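Local coordinates for Tat-secreted protein Rv2525c (Mycobacterium tuberculosis, PDB 4PMQ) that may act as a peptidoglycan hydrolase with glycosidase activity, and shows esterase activity toward p-nitrophenyl esters in vitro, at residues 5-10 with 61-66; 24-29 with 195-200. One frame throughout, in Å; residues are numbered along the deposited sequence.

How the contacts relate
From the N terminus the chain runs through strand 6-9, helix 17-22, strand 27-31 and helix 49-57 to strand 61-66, and contact 1 (5-10 with 61-66) closes this first loop of 50 intervening residues. Contact 2 starts within that loop, at 24-29, and ends far beyond it at 195-200, with 165 residues between its segments; the two therefore cross rather than nest. In the sheet the strand order is 61-66, 27-31, 6-9, 190-197, and each contact skips one strand: contact 1 reaches past 27-31, contact 2 past 6-9. Their centres lie about 7 Å apart. Together they tie the first three parallel strands to the last, antiparallel one where the barrel closes.

Contact 1: 5-10 with 61-66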
ATOM      1  N   GLY A   5       9.778  -9.891   9.725  1.00 15.23           N
ATOM      2  CA  GLY A   5       8.704 -10.745   9.242  1.00 12.76           C
ATOM      3  C   GLY A   5       8.285 -10.288   7.863  1.00 13.65           C
ATOM      4  O   GLY A   5       8.663  -9.196   7.414  1.00 12.30           O
ATOM      5  N   THR A   6       7.486 -11.127   7.200  1.00  6.96           N
ATOM      6  CA  THR A   6       7.004 -10.948   5.837  0.50  5.85           C
ATOM      7  C   THR A   6       5.526 -10.615   5.817  1.00 10.31           C
ATOM      8  O   THR A   6       4.779 -11.277   6.547  1.00 10.70           O
ATOM      9  CB  THR A   6       7.248 -12.304   5.131  0.50  9.15           C
ATOM     10  OG1 THR A   6       8.656 -12.563   5.041  0.50 13.12           O
ATOM     11  CG2 THR A   6       6.574 -12.429   3.783  0.50  4.50           C
ATOM     12  N   LEU A   7       5.118  -9.715   4.931  1.00  6.77           N
ATOM     13  CA  LEU A   7       3.748  -9.374   4.610  1.00  5.84           C
ATOM     14  C   LEU A   7       3.532  -9.653   3.147  1.00 11.37           C
ATOM     15  O   LEU A   7       4.382  -9.292   2.327  1.00 11.34           O
ATOM     16  CB  LEU A   7       3.404  -7.913   4.893  1.00  6.24           C
ATOM     17  CG  LEU A   7       3.602  -7.438   6.334  1.00  8.93           C
ATOM     18  CD1 LEU A   7       3.336  -5.949   6.429  1.00  9.08           C
ATOM     19  CD2 LEU A   7       2.685  -8.178   7.330  1.00  7.74           C
ATOM     20  N   LEU A   8       2.391 -10.266   2.802  1.00  6.13           N
ATOM     21  CA  LEU A   8       2.114 -10.524   1.388  1.00  6.30           C
ATOM     22  C   LEU A   8       1.162  -9.490   0.850  1.00  9.13           C
ATOM     23  O   LEU A   8       0.265  -9.066   1.572  1.00  7.11           O
ATOM     24  CB  LEU A   8       1.483 -11.921   1.225  1.00  6.78           C
ATOM     25  CG  LEU A   8       2.304 -13.106   1.757  1.00 10.42           C
ATOM     26  CD1 LEU A   8       1.566 -14.411   1.508  1.00 11.09           C
ATOM     27  CD2 LEU A   8       3.745 -13.129   1.160  1.00  9.29           C
ATOM     28  N   ASP A   9       1.303  -9.146  -0.435  1.00  7.13           N
ATOM     29  CA  ASP A   9       0.312  -8.287  -1.084  1.00  7.13           C
ATOM     30  C   ASP A   9      -0.161  -8.993  -2.361  1.00  9.82           C
ATOM     31  O   ASP A   9       0.601  -9.737  -2.980  1.00  9.71           O
ATOM     32  CB  ASP A   9       0.811  -6.858  -1.330  1.00  7.74           C
ATOM     33  CG  ASP A   9       1.808  -6.742  -2.461  1.00 10.00           C
ATOM     34  OD1 ASP A   9       1.374  -6.775  -3.635  1.00 11.12           O
ATOM     35  OD2 ASP A   9       3.011  -6.615  -2.172  1.00 11.48           O
ATOM     36  N   TYR A  10      -1.434  -8.802  -2.725  1.00  7.61           N
ATOM     37  CA  TYR A  10      -2.029  -9.519  -3.861  1.00  8.09           C
ATOM     38  C   TYR A  10      -3.308  -8.859  -4.274  1.00 12.05           C
ATOM     39  O   TYR A  10      -4.043  -8.374  -3.409  1.00 11.90           O
ATOM     40  CB  TYR A  10      -2.314 -10.991  -3.490  1.00  8.17           C
ATOM     41  CG  TYR A  10      -2.794 -11.191  -2.066  1.00  8.72           C
ATOM     42  CD1 TYR A  10      -1.887 -11.285  -1.012  1.00 10.29           C
ATOM     43  CD2 TYR A  10      -4.155 -11.309  -1.773  1.00  8.32           C
ATOM     44  CE1 TYR A  10      -2.315 -11.475   0.298  1.00  9.57           C
ATOM     45  CE2 TYR A  10      -4.596 -11.530  -0.461  1.00  8.27           C
ATOM     46  CZ  TYR A  10      -3.667 -11.593   0.570  1.00 11.61           C
ATOM     47  OH  TYR A  10      -4.031 -11.788   1.872  1.00 10.12           O
ATOM     48  N   LYS A  61      -1.206  -9.857  10.896  1.00  6.60           N
ATOM     49  CA  LYS A  61      -1.180  -8.402  10.809  1.00  7.24           C
ATOM     50  C   LYS A  61      -1.889  -7.939   9.561  1.00  9.15           C
ATOM     51  O   LYS A  61      -1.831  -8.616   8.525  1.00  8.62           O
ATOM     52  CB  LYS A  61       0.271  -7.856  10.789  1.00  8.56           C
ATOM     53  CG  LYS A  61       1.069  -8.166  12.043  1.00 15.11           C
ATOM     54  CD  LYS A  61       0.475  -7.462  13.245  1.00 22.91           C
ATOM     55  CE  LYS A  61       1.192  -7.763  14.531  1.00 23.92           C
ATOM     56  NZ  LYS A  61       0.545  -7.049  15.656  1.00 29.05           N
ATOM     57  N   ILE A  62      -2.527  -6.769   9.623  1.00  5.61           N
ATOM     58  CA  ILE A  62      -3.154  -6.204   8.425  1.00  5.38           C
ATOM     59  C   ILE A  62      -2.600  -4.820   8.225  1.00  7.38           C
ATOM     60  O   ILE A  62      -2.462  -4.070   9.201  1.00  6.79           O
ATOM     61  CB  ILE A  62      -4.715  -6.155   8.525  1.00  7.58           C
ATOM     62  CG1 ILE A  62      -5.293  -7.534   8.929  1.00  7.87           C
ATOM     63  CG2 ILE A  62      -5.359  -5.636   7.196  1.00  6.37           C
ATOM     64  CD1 ILE A  62      -6.778  -7.541   9.375  1.00 11.65           C
ATOM     65  N   VAL A  63      -2.363  -4.457   6.963  1.00  4.21           N
ATOM     66  CA  VAL A  63      -1.904  -3.127   6.575  1.00  5.04           C
ATOM     67  C   VAL A  63      -2.736  -2.702   5.375  1.00  9.88           C
ATOM     68  O   VAL A  63      -2.961  -3.525   4.491  1.00  9.26           O
ATOM     69  CB  VAL A  63      -0.386  -3.100   6.247  1.00  8.73           C
ATOM     70  CG1 VAL A  63       0.036  -1.714   5.763  1.00  8.27           C
ATOM     71  CG2 VAL A  63       0.443  -3.497   7.476  1.00  8.63           C
ATOM     72  N   SER A  64      -3.102  -1.421   5.290  1.00  5.59           N
ATOM     73  CA  SER A  64      -3.915  -0.956   4.160  1.00  5.07           C
ATOM     74  C   SER A  64      -3.099  -0.218   3.099  1.00  7.23           C
ATOM     75  O   SER A  64      -2.241   0.601   3.434  1.00  6.32           O
ATOM     76  CB  SER A  64      -5.009  -0.009   4.641  1.00  6.63           C
ATOM     77  OG  SER A  64      -5.963  -0.657   5.462  1.00  5.81           O
ATOM     78  N   CYS A  65      -3.414  -0.471   1.815  1.00  6.29           N
ATOM     79  CA  CYS A  65      -2.789   0.277   0.739  1.00  6.75           C
ATOM     80  C   CYS A  65      -3.846   0.638  -0.281  1.00  9.13           C
ATOM     81  O   CYS A  65      -4.913   0.018  -0.331  1.00  7.43           O
ATOM     82  CB  CYS A  65      -1.641  -0.497   0.102  1.00  8.32           C
ATOM     83  SG  CYS A  65      -2.165  -1.987  -0.772  1.00 12.45           S
ATOM     84  N   TYR A  66      -3.567   1.647  -1.058  1.00  5.39           N
ATOM     85  CA  TYR A  66      -4.539   2.123  -2.032  1.00  4.41           C
ATOM     86  C   TYR A  66      -3.933   2.193  -3.401  1.00  7.36           C
ATOM     87  O   TYR A  66      -2.933   2.882  -3.571  1.00  7.80           O
ATOM     88  CB  TYR A  66      -5.035   3.532  -1.633  1.00  5.24           C
ATOM     89  CG  TYR A  66      -6.152   4.034  -2.519  1.00  5.84           C
ATOM     90  CD1 TYR A  66      -5.880   4.610  -3.766  1.00  6.21           C
ATOM     91  CD2 TYR A  66      -7.483   3.919  -2.126  1.00  5.95           C
ATOM     92  CE1 TYR A  66      -6.908   5.025  -4.612  1.00  7.06           C
ATOM     93  CE2 TYR A  66      -8.526   4.318  -2.970  1.00  6.90           C
ATOM     94  CZ  TYR A  66      -8.230   4.866  -4.212  1.00  9.98           C
ATOM     95  OH  TYR A  66      -9.237   5.303  -5.030  1.00  7.56           O
TER
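Leu7 meets Val63 and Lys61 through its two methyl branches, with no hydrogen bond between 5-10 and 61-66. Leu7 CD1 lies 3.9 Å from Val63 CG2, and the two side chains cross at about a right angle. The other branch, Leu7 CD2, stands 4.2 Å from Lys61 CB, so the lysine contributes the root of its chain alone; its NZ turns away to bond O of Ala206, the C-terminal residue. Leu7 CG is anti to the carbonyl carbon (chi1 -58°), and chi2 of 175° extends CD1 away from CA; together these torsions carry CD1 to Val63 CG2, itself anti to the carbonyl carbon of its own residue.

The backbones remain well apart: the closest CA atoms, Leu7 and Lys61, are 8.0 Å from each other, too far for paired neighbours. Strand 27-31 fills the interval, bonding through its backbone to Leu8 on one flank and to Lys61 and Val63 on the other. From it Ile29 packs on both Leu7 and Val63, while Tyr106 of the next strand also touches Val63. Side chains meeting across an intervening parallel strand, as Leu7 and Val63 do here, are characteristic of the apolar interior of a TIM-barrel-like beta/alpha barrel.

Contact 2: 24-29 with 195-200; sequences GAVGAI and NQILKP
Val26 and Ile29 of 24-29 meet Ile197 and Asn195 of 195-200 in the TIM-barrel-like fold, across the seam where its first and last strands pair. The nearest CA pairs, Ile29 with Asn195 at 8.6 Å and Val26 with Ile197 at 9.6 Å, show that the segments are not direct neighbours. Segment 5-10, which carries strand 6-9, runs between them: through the backbone Leu8 bonds Gly27 and Ile29, while on the other side Leu7 bonds Asn195 and Gly5 bonds Ile197, the latter pairing antiparallel.

The apolar contact is a single methyl pair, Val26 CG2 to Ile197 CD1 at 3.6 Å. With chi1 of Val26 at -64°, CG2 occupies the crowded position between backbone N and carbonyl carbon and is the branch that touches. Ile197, which is buried, also packs on Leu7 and Phe202, whereas Val26 is exposed.

The polar element is the buried Asn195 carboxamide, whose bonds all lead elsewhere. Its ND2 donates to Leu7 O and Asp9 OD2, while OD1 accepts from Trp160 NE1. Three partners on the two ends of the amide fix its rotation and satisfy it, linking strands 6-9, 158-161 and 190-197.

Against this anchored group comes a purely van der Waals contact from Ile29. Its CG1 is anti to the carbonyl carbon and the chain continues extended (chi2 162°), carrying the terminal methyl across to the asparagine. Ile29 CD1 sits 3.8 Å from both CG and ND2 of Asn195, and 4.0 Å from its CB.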
ATOM      1  N   GLY A  24       4.151 -18.803   5.737  1.00 10.09           N
ATOM      2  CA  GLY A  24       5.243 -18.203   6.491  1.00 10.59           C
ATOM      3  C   GLY A  24       5.172 -16.700   6.659  1.00 13.68           C
ATOM      4  O   GLY A  24       6.079 -16.115   7.241  1.00 12.26           O
ATOM      5  N   ALA A  25       4.085 -16.070   6.197  1.00  9.68           N
ATOM      6  CA  ALA A  25       3.928 -14.630   6.364  1.00  9.45           C
ATOM      7  C   ALA A  25       3.285 -14.306   7.708  1.00 12.05           C
ATOM      8  O   ALA A  25       2.530 -15.117   8.246  1.00 12.20           O
ATOM      9  CB  ALA A  25       3.088 -14.061   5.240  1.00  9.82           C
ATOM     10  N   VAL A  26       3.564 -13.114   8.242  1.00  8.35           N
ATOM     11  CA  VAL A  26       2.950 -12.707   9.516  1.00  8.29           C
ATOM     12  C   VAL A  26       1.701 -11.820   9.270  1.00 11.45           C
ATOM     13  O   VAL A  26       1.073 -11.356  10.231  1.00 10.31           O
ATOM     14  CB  VAL A  26       3.928 -12.033  10.526  1.00 12.82           C
ATOM     15  CG1 VAL A  26       5.028 -12.990  10.986  1.00 13.13           C
ATOM     16  CG2 VAL A  26       4.513 -10.739   9.974  1.00 12.48           C
ATOM     17  N   GLY A  27       1.365 -11.589   8.013  1.00  9.14           N
ATOM     18  CA  GLY A  27       0.206 -10.781   7.670  1.00  6.43           C
ATOM     19  C   GLY A  27       0.147 -10.399   6.213  1.00  8.62           C
ATOM     20  O   GLY A  27       0.894 -10.935   5.386  1.00  7.46           O
ATOM     21  N   ALA A  28      -0.724  -9.425   5.892  1.00  5.26           N
ATOM     22  CA  ALA A  28      -0.879  -9.032   4.499  1.00  6.24           C
ATOM     23  C   ALA A  28      -1.108  -7.530   4.383  1.00  8.37           C
ATOM     24  O   ALA A  28      -1.658  -6.926   5.310  1.00  7.15           O
ATOM     25  CB  ALA A  28      -2.058  -9.775   3.887  1.00  7.70           C
ATOM     26  N   ILE A  29      -0.703  -6.948   3.248  1.00  5.87           N
ATOM     27  CA  ILE A  29      -0.949  -5.536   2.899  1.00  6.43           C
ATOM     28  C   ILE A  29      -2.062  -5.633   1.893  1.00 10.65           C
ATOM     29  O   ILE A  29      -1.867  -6.259   0.844  1.00  7.24           O
ATOM     30  CB  ILE A  29       0.302  -4.782   2.325  1.00  8.78           C
ATOM     31  CG1 ILE A  29       1.519  -4.870   3.274  1.00  8.54           C
ATOM     32  CG2 ILE A  29      -0.083  -3.317   2.055  1.00 11.87           C
ATOM     33  CD1 ILE A  29       2.824  -4.570   2.644  1.00 10.52           C
ATOM     34  N   ASN A 195       6.838  -8.783   0.980  1.00  7.59           N
ATOM     35  CA  ASN A 195       7.317  -7.543   1.575  1.00  6.45           C
ATOM     36  C   ASN A 195       7.986  -7.841   2.893  1.00  9.77           C
ATOM     37  O   ASN A 195       7.425  -8.600   3.702  1.00  9.89           O
ATOM     38  CB  ASN A 195       6.163  -6.554   1.785  1.00  6.29           C
ATOM     39  CG  ASN A 195       5.421  -6.314   0.495  1.00  9.25           C
ATOM     40  OD1 ASN A 195       5.868  -5.518  -0.327  1.00  8.02           O
ATOM     41  ND2 ASN A 195       4.360  -7.081   0.245  1.00  7.09           N
ATOM     42  N   GLN A 196       9.122  -7.187   3.161  1.00  6.67           N
ATOM     43  CA  GLN A 196       9.836  -7.301   4.445  1.00  7.36           C
ATOM     44  C   GLN A 196       9.457  -6.143   5.355  1.00 11.07           C
ATOM     45  O   GLN A 196       9.402  -4.994   4.916  1.00  8.94           O
ATOM     46  CB  GLN A 196      11.349  -7.286   4.204  1.00  9.13           C
ATOM     47  CG  GLN A 196      11.825  -8.557   3.511  1.00 19.61           C
ATOM     48  CD  GLN A 196      13.330  -8.706   3.445  1.00 38.61           C
ATOM     49  OE1 GLN A 196      14.101  -7.731   3.455  1.00 36.53           O
ATOM     50  NE2 GLN A 196      13.772  -9.946   3.334  1.00 26.43           N
ATOM     51  N   ILE A 197       9.191  -6.445   6.621  1.00  6.98           N
ATOM     52  CA  ILE A 197       8.930  -5.449   7.653  1.00  7.36           C
ATOM     53  C   ILE A 197      10.307  -4.964   8.174  1.00 10.94           C
ATOM     54  O   ILE A 197      11.160  -5.787   8.564  1.00 10.36           O
ATOM     55  CB  ILE A 197       8.071  -6.057   8.787  1.00  9.86           C
ATOM     56  CG1 ILE A 197       6.694  -6.528   8.260  1.00  8.39           C
ATOM     57  CG2 ILE A 197       7.951  -5.062   9.960  1.00  8.63           C
ATOM     58  CD1 ILE A 197       5.976  -7.469   9.303  1.00  8.57           C
ATOM     59  N   LEU A 198      10.500  -3.643   8.212  1.00  6.85           N
ATOM     60  CA  LEU A 198      11.774  -3.059   8.620  1.00  7.02           C
ATOM     61  C   LEU A 198      11.747  -2.327   9.942  1.00  9.31           C
ATOM     62  O   LEU A 198      12.808  -2.109  10.547  1.00  9.60           O
ATOM     63  CB  LEU A 198      12.211  -2.056   7.556  1.00  7.72           C
ATOM     64  CG  LEU A 198      12.377  -2.661   6.141  1.00 12.69           C
ATOM     65  CD1 LEU A 198      12.420  -1.568   5.116  1.00 14.44           C
ATOM     66  CD2 LEU A 198      13.591  -3.599   6.077  1.00 15.46           C
ATOM     67  N   LYS A 199      10.564  -1.846  10.329  1.00  7.02           N
ATOM     68  CA  LYS A 199      10.407  -1.087  11.570  1.00  7.43           C
ATOM     69  C   LYS A 199       9.245  -1.682  12.379  1.00  8.55           C
ATOM     70  O   LYS A 199       8.265  -2.170  11.786  1.00  9.13           O
ATOM     71  CB  LYS A 199      10.180   0.402  11.269  1.00 10.99           C
ATOM     72  CG  LYS A 199      11.365   1.052  10.538  1.00 12.82           C
ATOM     73  CD  LYS A 199      11.190   2.547  10.300  1.00 14.23           C
ATOM     74  CE  LYS A 199      12.319   3.131   9.443  1.00 23.87           C
ATOM     75  NZ  LYS A 199      13.666   2.983  10.041  1.00 28.87           N
ATOM     76  N   PRO A 200       9.337  -1.645  13.722  1.00  7.44           N
ATOM     77  CA  PRO A 200       8.288  -2.299  14.539  1.00  7.89           C
ATOM     78  C   PRO A 200       6.901  -1.670  14.417  1.00 10.48           C
ATOM     79  O   PRO A 200       5.913  -2.396  14.525  1.00 10.82           O
ATOM     80  CB  PRO A 200       8.819  -2.227  15.971  1.00  9.13           C
ATOM     81  CG  PRO A 200       9.929  -1.178  15.958  1.00 14.07           C
ATOM     82  CD  PRO A 200      10.480  -1.176  14.544  1.00  9.30           C
TER